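Local coordinates for DNA-directed RNA polymerase subunit L (Thermoplasma acidophilum, PDB 1XPP) that serves as the Rpo11 subunit of the archaeal RNA polymerase, which transcribes DNA into RNA, and carries a domain of the Rpb3/Rpb11 dimerisation type, at the interface of chains A and B. Coordinates in Å, arbitrary orientation; residue numbers count along the deposited sequence, not the author numbering. Chains: chain A/B, DNA-directed RNA polymerase subunit L.

The interface of chains A and B. Residues chain A 88-89, 92; chain B 30, 34, 37, 89.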
loop_
_atom_site.group_PDB
_atom_site.type_symbol
_atom_site.label_atom_id
_atom_site.label_comp_id
_atom_site.label_asym_id
_atom_site.label_seq_id
_atom_site.Cartn_x
_atom_site.Cartn_y
_atom_site.Cartn_z
ATOM N N LEU A 88 -11.051 8.879 6.756
ATOM C CA LEU A 88 -10.136 8.967 5.625
ATOM C C LEU A 88 -9.489 10.344 5.534
ATOM O O LEU A 88 -8.274 10.475 5.344
ATOM C CB LEU A 88 -10.937 8.703 4.361
ATOM C CG LEU A 88 -10.147 8.273 3.145
ATOM C CD1 LEU A 88 -9.738 6.780 3.247
ATOM C CD2 LEU A 88 -11.038 8.510 1.925
ATOM N N TYR A 89 -10.305 11.389 5.643
ATOM C CA TYR A 89 -9.747 12.738 5.527
ATOM C C TYR A 89 -9.039 13.157 6.798
ATOM O O TYR A 89 -8.096 13.936 6.747
ATOM C CB TYR A 89 -10.795 13.742 5.053
ATOM C CG TYR A 89 -11.065 13.549 3.582
ATOM C CD1 TYR A 89 -10.219 14.105 2.637
ATOM C CD2 TYR A 89 -12.111 12.741 3.156
ATOM C CE1 TYR A 89 -10.415 13.895 1.282
ATOM C CE2 TYR A 89 -12.339 12.529 1.763
ATOM C CZ TYR A 89 -11.473 13.110 0.853
ATOM O OH TYR A 89 -11.689 12.896 -0.500
ATOM N N LEU A 92 -5.714 11.483 6.389
ATOM C CA LEU A 92 -4.964 12.201 5.358
ATOM C C LEU A 92 -4.317 13.467 5.930
ATOM O O LEU A 92 -3.178 13.791 5.609
ATOM C CB LEU A 92 -5.913 12.586 4.220
ATOM C CG LEU A 92 -5.264 13.260 3.007
ATOM C CD1 LEU A 92 -4.281 12.327 2.294
ATOM C CD2 LEU A 92 -6.371 13.745 2.082
ATOM N N TYR B 30 -4.002 5.451 -2.557
ATOM C CA TYR B 30 -5.240 6.116 -2.238
ATOM C C TYR B 30 -6.266 5.747 -3.288
ATOM O O TYR B 30 -5.915 5.356 -4.414
ATOM C CB TYR B 30 -5.066 7.620 -2.230
ATOM C CG TYR B 30 -4.237 8.097 -1.088
ATOM C CD1 TYR B 30 -2.861 8.250 -1.228
ATOM C CD2 TYR B 30 -4.820 8.374 0.135
ATOM C CE1 TYR B 30 -2.078 8.688 -0.186
ATOM C CE2 TYR B 30 -4.031 8.812 1.214
ATOM C CZ TYR B 30 -2.664 8.956 1.025
ATOM O OH TYR B 30 -1.892 9.370 2.081
ATOM N N LEU B 34 -10.466 10.004 -3.964
ATOM C CA LEU B 34 -9.855 10.897 -2.970
ATOM C C LEU B 34 -8.929 11.946 -3.617
ATOM O O LEU B 34 -8.994 13.136 -3.281
ATOM C CB LEU B 34 -9.085 10.095 -1.881
ATOM C CG LEU B 34 -8.451 11.035 -0.836
ATOM C CD1 LEU B 34 -8.509 10.449 0.592
ATOM C CD2 LEU B 34 -7.022 11.394 -1.224
ATOM N N THR B 37 -11.054 14.519 -5.534
ATOM C CA THR B 37 -11.818 15.353 -4.591
ATOM C C THR B 37 -10.894 16.372 -3.937
ATOM O O THR B 37 -11.231 17.529 -3.781
ATOM C CB THR B 37 -12.514 14.474 -3.520
ATOM O OG1 THR B 37 -13.437 13.629 -4.194
ATOM C CG2 THR B 37 -13.302 15.322 -2.514
ATOM N N TYR B 89 -17.296 16.109 5.842
ATOM C CA TYR B 89 -17.775 14.762 6.117
ATOM C C TYR B 89 -18.158 14.595 7.595
ATOM O O TYR B 89 -19.152 13.921 7.917
ATOM C CB TYR B 89 -16.759 13.713 5.664
ATOM C CG TYR B 89 -16.690 13.589 4.141
ATOM C CD1 TYR B 89 -15.582 14.069 3.438
ATOM C CD2 TYR B 89 -17.724 12.975 3.425
ATOM C CE1 TYR B 89 -15.490 13.964 2.056
ATOM C CE2 TYR B 89 -17.634 12.864 2.006
ATOM C CZ TYR B 89 -16.524 13.358 1.347
ATOM O OH TYR B 89 -16.400 13.249 -0.034
HETATM O O HOH W 1 -13.826 11.732 -1.128
#
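B:Leu34 points from its short helix into the long helix of chain A, where its branched tip settles among A:Leu88, A:Tyr89 and A:Leu92. Its two methyls divide the work. CD1 packs snugly on CD2 of A:Leu88, 3.5 Å away, and also faces the A:Tyr89 ring. CD2 meets CD2 of A:Leu92 tip to tip. A forked aliphatic chain suits this place because it can fill the groove between neighbouring turns. With CG opposite the backbone nitrogen (chi1 -180°), the fork of B:Leu34 reaches A:Tyr89, its CG near the phenol OH and CZ. A:Tyr89 comes from the opposite direction, its ring lying between B:Leu34 and B:Tyr89. CE2 of A:Tyr89 lies 3.5 Å from CE1 of B:Tyr89, the symmetry-related residue; the two rings are nearly parallel but slid apart, meeting at their margins. CB and the methyl CG2 of B:Thr37 lie against OH of A:Tyr89, where a small beta-branched side chain probably leaves room for the phenol. The same OH of A:Tyr89 touches water 1 at 2.5 Å, in the plane of its ring. This water links more loosely to OH of B:Tyr89, 3.2 Å away. Tyrosine thus combines an apolar ring with a polar end that water can satisfy. An alanine in place of A:Tyr89 would probably leave B:Leu34 and B:Tyr89 without the ring between them and the water without its phenol partner. At the other end, A:Leu92 sets CD1 3.7 Å from CE2 of B:Tyr30, adding an aromatic border. The patch joins helix 74-106 of A to helix 32-42 and the preceding loop of B, with helix 74-106 of B alongside; this two-fold pairing may stand in for the polymerase's heterodimer with an Rpo3/RPB3-type subunit.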